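Local coordinates for lymphotactin (PDB 2NYZ), which acts as a C-class chemokine, probably attracting lymphocytes but not monocytes or neutrophils, at residues Lys25-Thr30 and Ser62-Ser67; Arg35-Ile40 and Thr54-Val59. One frame throughout, in Å; residues are numbered along the deposited sequence.

Contact 1: Lys25-Thr30 and Ser62-Ser67; sequences KTYTIT and SMDRKS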
loop_
_atom_site.group_PDB
_atom_site.type_symbol
_atom_site.label_atom_id
_atom_site.label_comp_id
_atom_site.label_asym_id
_atom_site.label_seq_id
_atom_site.Cartn_x
_atom_site.Cartn_y
_atom_site.Cartn_z
ATOM N N LYS D 25 -22.326 14.364 -32.255
ATOM C CA LYS D 25 -22.983 15.383 -33.054
ATOM C C LYS D 25 -22.136 15.601 -34.295
ATOM O O LYS D 25 -22.636 15.568 -35.413
ATOM C CB LYS D 25 -23.110 16.683 -32.249
ATOM C CG LYS D 25 -23.722 17.866 -33.003
ATOM C CD LYS D 25 -24.345 18.895 -32.048
ATOM C CE LYS D 25 -23.335 19.457 -31.055
ATOM N NZ LYS D 25 -24.009 20.216 -29.959
ATOM N N THR D 26 -20.842 15.798 -34.091
ATOM C CA THR D 26 -19.924 16.020 -35.195
ATOM C C THR D 26 -18.581 15.418 -34.843
ATOM O O THR D 26 -18.464 14.689 -33.863
ATOM C CB THR D 26 -19.730 17.527 -35.468
ATOM O OG1 THR D 26 -19.350 18.194 -34.256
ATOM C CG2 THR D 26 -21.011 18.145 -36.000
ATOM N N TYR D 27 -17.571 15.723 -35.643
ATOM C CA TYR D 27 -16.238 15.217 -35.384
ATOM C C TYR D 27 -15.227 15.865 -36.322
ATOM O O TYR D 27 -15.597 16.487 -37.319
ATOM C CB TYR D 27 -16.211 13.681 -35.510
ATOM C CG TYR D 27 -16.077 13.133 -36.919
ATOM C CD1 TYR D 27 -14.818 12.923 -37.489
ATOM C CD2 TYR D 27 -17.204 12.817 -37.676
ATOM C CE1 TYR D 27 -14.682 12.412 -38.777
ATOM C CE2 TYR D 27 -17.081 12.304 -38.969
ATOM C CZ TYR D 27 -15.816 12.103 -39.514
ATOM O OH TYR D 27 -15.682 11.598 -40.793
ATOM N N THR D 28 -13.952 15.728 -35.974
ATOM C CA THR D 28 -12.856 16.280 -36.751
ATOM C C THR D 28 -11.686 15.326 -36.578
ATOM O O THR D 28 -11.778 14.368 -35.811
ATOM C CB THR D 28 -12.442 17.670 -36.231
ATOM O OG1 THR D 28 -11.926 17.551 -34.901
ATOM C CG2 THR D 28 -13.638 18.600 -36.196
ATOM N N ILE D 29 -10.588 15.585 -37.276
ATOM C CA ILE D 29 -9.425 14.717 -37.162
ATOM C C ILE D 29 -8.129 15.499 -37.080
ATOM O O ILE D 29 -7.295 15.421 -37.977
ATOM C CB ILE D 29 -9.337 13.749 -38.354
ATOM C CG1 ILE D 29 -10.678 13.019 -38.518
ATOM C CG2 ILE D 29 -8.182 12.757 -38.139
ATOM C CD1 ILE D 29 -10.765 12.098 -39.729
ATOM N N THR D 30 -7.950 16.252 -36.002
ATOM C CA THR D 30 -6.726 17.024 -35.848
ATOM C C THR D 30 -5.554 16.053 -35.921
ATOM O O THR D 30 -5.661 14.910 -35.472
ATOM C CB THR D 30 -6.690 17.771 -34.495
ATOM O OG1 THR D 30 -6.603 16.821 -33.427
ATOM C CG2 THR D 30 -7.949 18.626 -34.321
ATOM N N SER D 62 -20.397 5.642 -39.842
ATOM C CA SER D 62 -21.824 5.757 -39.558
ATOM C C SER D 62 -22.289 7.205 -39.610
ATOM O O SER D 62 -23.434 7.488 -39.958
ATOM C CB SER D 62 -22.134 5.170 -38.178
ATOM O OG SER D 62 -23.517 5.254 -37.877
ATOM N N MET D 63 -21.399 8.122 -39.252
ATOM C CA MET D 63 -21.738 9.533 -39.269
ATOM C C MET D 63 -21.644 10.091 -40.675
ATOM O O MET D 63 -22.493 10.879 -41.089
ATOM C CB MET D 63 -20.823 10.318 -38.333
ATOM C CG MET D 63 -21.067 10.016 -36.874
ATOM S SD MET D 63 -20.205 11.161 -35.816
ATOM C CE MET D 63 -21.357 12.535 -35.811
ATOM N N ASP D 64 -20.615 9.688 -41.414
ATOM C CA ASP D 64 -20.462 10.157 -42.786
ATOM C C ASP D 64 -21.644 9.651 -43.604
ATOM O O ASP D 64 -22.177 10.355 -44.466
ATOM C CB ASP D 64 -19.163 9.631 -43.405
ATOM C CG ASP D 64 -17.930 10.198 -42.744
ATOM O OD1 ASP D 64 -17.986 11.358 -42.283
ATOM O OD2 ASP D 64 -16.902 9.492 -42.704
ATOM N N ARG D 65 -22.053 8.421 -43.311
ATOM C CA ARG D 65 -23.155 7.778 -44.010
ATOM C C ARG D 65 -24.517 8.251 -43.507
ATOM O O ARG D 65 -25.550 7.894 -44.067
ATOM C CB ARG D 65 -23.021 6.256 -43.867
ATOM C CG ARG D 65 -23.998 5.444 -44.695
ATOM C CD ARG D 65 -23.409 4.090 -45.087
ATOM N NE ARG D 65 -22.792 3.385 -43.965
ATOM C CZ ARG D 65 -23.411 3.087 -42.827
ATOM N NH1 ARG D 65 -24.677 3.434 -42.644
ATOM N NH2 ARG D 65 -22.764 2.432 -41.871
ATOM N N LYS D 66 -24.516 9.063 -42.454
ATOM C CA LYS D 66 -25.759 9.584 -41.894
ATOM C C LYS D 66 -25.844 11.083 -42.174
ATOM O O LYS D 66 -26.906 11.694 -42.049
ATOM C CB LYS D 66 -25.806 9.336 -40.384
ATOM C CG LYS D 66 -27.194 9.460 -39.777
ATOM C CD LYS D 66 -28.086 8.302 -40.202
ATOM C CE LYS D 66 -27.576 6.980 -39.649
ATOM N NZ LYS D 66 -28.426 5.838 -40.077
ATOM N N SER D 67 -24.707 11.663 -42.553
ATOM C CA SER D 67 -24.621 13.086 -42.865
ATOM C C SER D 67 -24.540 13.266 -44.372
ATOM O O SER D 67 -24.338 14.374 -44.866
ATOM C CB SER D 67 -23.386 13.704 -42.203
ATOM O OG SER D 67 -23.287 15.085 -42.499
#
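T26 and M63 bring their CA atoms to 7.9 Å of each other where strand 24-28, at one edge of the sheet, meets residues 62-64 of helix 54-64. The contact depends on Y27 and two consecutive helical residues, M63 and D64, which engage different parts of the tyrosine. M63 slides past Y27 in the opposing direction and sets its SD 3.9 Å from Y27 CD2; the sulfur stands 65° off the ring normal, an oblique Met-aromatic contact. A bend at chi3 (83°) carries CE on to the strand backbone, where it lies 3.3 Å from K25 O and also near T26 N. This piece of backbone is a classic beta bulge, K25 and T26 both pairing with I40 of the central strand. D64 instead crosses the tyrosine at about a right angle and takes the hydrogen bond from Y27 OH on OD1, at 2.8 Å. OD1 offers its syn lone pair and lies in the plane of the ring at its edge, although the carboxylate plane is turned 48° from that of the ring. One aromatic side chain thus serves two chemistries: its CD2 packs against a thioether, while its hydroxyl donates a hydrogen bond to a surface carboxylate. That bond would be expected to stabilise the negative charge of D64 and to restrain the outer end of the tyrosine.

Contact 2: Arg35-Ile40 and Thr54-Val59; sequences RAVIFI and TWVRDV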
loop_
_atom_site.group_PDB
_atom_site.type_symbol
_atom_site.label_atom_id
_atom_site.label_comp_id
_atom_site.label_asym_id
_atom_site.label_seq_id
_atom_site.Cartn_x
_atom_site.Cartn_y
_atom_site.Cartn_z
ATOM N N ARG D 35 -2.187 12.163 -33.385
ATOM C CA ARG D 35 -3.358 12.365 -34.227
ATOM C C ARG D 35 -4.543 11.687 -33.563
ATOM O O ARG D 35 -4.391 10.639 -32.928
ATOM C CB ARG D 35 -3.135 11.768 -35.619
ATOM C CG ARG D 35 -4.178 12.203 -36.631
ATOM C CD ARG D 35 -4.038 11.468 -37.950
ATOM N NE ARG D 35 -4.470 10.077 -37.846
ATOM C CZ ARG D 35 -5.344 9.504 -38.667
ATOM N NH1 ARG D 35 -5.883 10.203 -39.661
ATOM N NH2 ARG D 35 -5.686 8.232 -38.490
ATOM N N ALA D 36 -5.723 12.280 -33.707
ATOM C CA ALA D 36 -6.904 11.703 -33.099
ATOM C C ALA D 36 -8.197 12.242 -33.647
ATOM O O ALA D 36 -8.241 13.288 -34.286
ATOM C CB ALA D 36 -6.870 11.916 -31.599
ATOM N N VAL D 37 -9.252 11.488 -33.382
ATOM C CA VAL D 37 -10.594 11.839 -33.789
ATOM C C VAL D 37 -11.220 12.516 -32.583
ATOM O O VAL D 37 -11.283 11.930 -31.501
ATOM C CB VAL D 37 -11.422 10.591 -34.113
ATOM C CG1 VAL D 37 -12.862 10.990 -34.399
ATOM C CG2 VAL D 37 -10.814 9.858 -35.293
ATOM N N ILE D 38 -11.674 13.749 -32.756
ATOM C CA ILE D 38 -12.294 14.448 -31.647
ATOM C C ILE D 38 -13.801 14.467 -31.825
ATOM O O ILE D 38 -14.330 15.231 -32.636
ATOM C CB ILE D 38 -11.806 15.907 -31.536
ATOM C CG1 ILE D 38 -10.276 15.957 -31.517
ATOM C CG2 ILE D 38 -12.337 16.525 -30.250
ATOM C CD1 ILE D 38 -9.709 17.373 -31.581
ATOM N N PHE D 39 -14.497 13.618 -31.079
ATOM C CA PHE D 39 -15.950 13.587 -31.167
ATOM C C PHE D 39 -16.523 14.736 -30.336
ATOM O O PHE D 39 -15.954 15.123 -29.314
ATOM C CB PHE D 39 -16.489 12.257 -30.638
ATOM C CG PHE D 39 -16.125 11.075 -31.478
ATOM C CD1 PHE D 39 -16.600 10.956 -32.780
ATOM C CD2 PHE D 39 -15.322 10.067 -30.967
ATOM C CE1 PHE D 39 -16.284 9.847 -33.556
ATOM C CE2 PHE D 39 -15.000 8.956 -31.733
ATOM C CZ PHE D 39 -15.481 8.843 -33.030
ATOM N N ILE D 40 -17.639 15.295 -30.780
ATOM C CA ILE D 40 -18.286 16.367 -30.045
ATOM C C ILE D 40 -19.675 15.862 -29.688
ATOM O O ILE D 40 -20.553 15.835 -30.543
ATOM C CB ILE D 40 -18.419 17.625 -30.902
ATOM C CG1 ILE D 40 -17.024 18.110 -31.323
ATOM C CG2 ILE D 40 -19.156 18.699 -30.125
ATOM C CD1 ILE D 40 -17.030 19.356 -32.206
ATOM N N THR D 54 -11.366 0.321 -33.991
ATOM C CA THR D 54 -12.471 -0.150 -34.807
ATOM C C THR D 54 -13.762 0.585 -34.501
ATOM O O THR D 54 -14.406 1.098 -35.414
ATOM C CB THR D 54 -12.707 -1.661 -34.630
ATOM O OG1 THR D 54 -11.576 -2.388 -35.129
ATOM C CG2 THR D 54 -13.943 -2.091 -35.394
ATOM N N TRP D 55 -14.141 0.653 -33.227
ATOM C CA TRP D 55 -15.384 1.337 -32.867
ATOM C C TRP D 55 -15.416 2.792 -33.338
ATOM O O TRP D 55 -16.471 3.300 -33.705
ATOM C CB TRP D 55 -15.652 1.265 -31.349
ATOM C CG TRP D 55 -14.729 2.087 -30.484
ATOM C CD1 TRP D 55 -13.549 1.685 -29.917
ATOM C CD2 TRP D 55 -14.903 3.459 -30.111
ATOM N NE1 TRP D 55 -12.981 2.723 -29.217
ATOM C CE2 TRP D 55 -13.793 3.823 -29.319
ATOM C CE3 TRP D 55 -15.894 4.416 -30.366
ATOM C CZ2 TRP D 55 -13.643 5.107 -28.787
ATOM C CZ3 TRP D 55 -15.744 5.695 -29.837
ATOM C CH2 TRP D 55 -14.627 6.026 -29.055
ATOM N N VAL D 56 -14.263 3.457 -33.331
ATOM C CA VAL D 56 -14.196 4.844 -33.774
ATOM C C VAL D 56 -14.471 4.878 -35.267
ATOM O O VAL D 56 -15.343 5.616 -35.738
ATOM C CB VAL D 56 -12.804 5.463 -33.506
ATOM C CG1 VAL D 56 -12.730 6.871 -34.087
ATOM C CG2 VAL D 56 -12.536 5.502 -32.018
ATOM N N ARG D 57 -13.719 4.063 -36.002
ATOM C CA ARG D 57 -13.864 3.962 -37.446
ATOM C C ARG D 57 -15.331 3.720 -37.800
ATOM O O ARG D 57 -15.881 4.353 -38.705
ATOM C CB ARG D 57 -13.007 2.814 -37.964
ATOM C CG ARG D 57 -12.980 2.697 -39.471
ATOM C CD ARG D 57 -12.208 1.467 -39.906
ATOM N NE ARG D 57 -10.972 1.331 -39.148
ATOM C CZ ARG D 57 -9.824 0.929 -39.675
ATOM N NH1 ARG D 57 -9.754 0.627 -40.964
ATOM N NH2 ARG D 57 -8.745 0.828 -38.911
ATOM N N ASP D 58 -15.951 2.799 -37.068
ATOM C CA ASP D 58 -17.354 2.447 -37.265
ATOM C C ASP D 58 -18.261 3.671 -37.152
ATOM O O ASP D 58 -19.192 3.842 -37.946
ATOM C CB ASP D 58 -17.778 1.397 -36.225
ATOM C CG ASP D 58 -17.214 0.012 -36.517
ATOM O OD1 ASP D 58 -16.144 -0.076 -37.156
ATOM O OD2 ASP D 58 -17.838 -0.989 -36.092
ATOM N N VAL D 59 -17.979 4.513 -36.157
ATOM C CA VAL D 59 -18.751 5.729 -35.901
ATOM C C VAL D 59 -18.480 6.794 -36.955
ATOM O O VAL D 59 -19.402 7.431 -37.462
ATOM C CB VAL D 59 -18.410 6.307 -34.516
ATOM C CG1 VAL D 59 -19.162 7.607 -34.287
ATOM C CG2 VAL D 59 -18.752 5.293 -33.442
#
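F39 reaches from the central strand 37-41 to three residues of helix 54-64, and its ring shows how a single aromatic can join a sheet to a helix packed against it. The axes of strand 37-40 and helix 54-59 are 10.7 Å apart at their closest and cross at 59°. The bond from CA to CB points toward the helix, and chi1 of -67° sets CG anti to the carbonyl carbon. On one side of the ring CE1 meets V59 CG1 at 3.7 Å; on the other side CE2 lies 3.8 Å from W55 CZ3, with W55 CH2 close by. At the tip, CZ comes to 3.5 Å from V56 CG1. All three helical residues approach the ring obliquely. The phenyl and the six-membered indole ring have their planes 35° apart and their centroids separated by 5.9 Å.

The valines bind the layers further. V37 lays CG1 over one face of the F39 ring, offset toward the rim, and V37 and V56 meet tip to tip, CG2 to CG1, at 3.7 Å. On the helix, V56 CG2 sits over the centre of a face of the W55 ring. With no hydrogen bond between the segments, this is apolar packing in the hydrophobic core of the chemokine fold. A49 of strand 46-49 touches F39, W55 and V56, and I24 and Y27 of strand 24-28 adjoin F39 as well, so this one side chain of the central strand meets the helix and both outer strands.

In the fold
Read from the N terminus, the chain passes C11 and enters strand 24-28, the first side of contact 1. It turns back into strand 37-41, which supplies the first side of contact 2, and then forms strand 46-49, where C48 is tied by a disulfide to C11. Helix 54-64 follows, its start closing the shorter loop, 35-40 to 54-59, and its later residues and those just after closing the longer, 25-30 to 62-67. Contact 2 is therefore nested inside contact 1. Their centres lie about 9 Å apart, and backbone hydrogen bonds between strands 24-28 and 37-41 join them directly. One helix thus packs on two neighbouring strands: with its first half in the buried core in contact 2, and near its C-terminal part at the surface in contact 1.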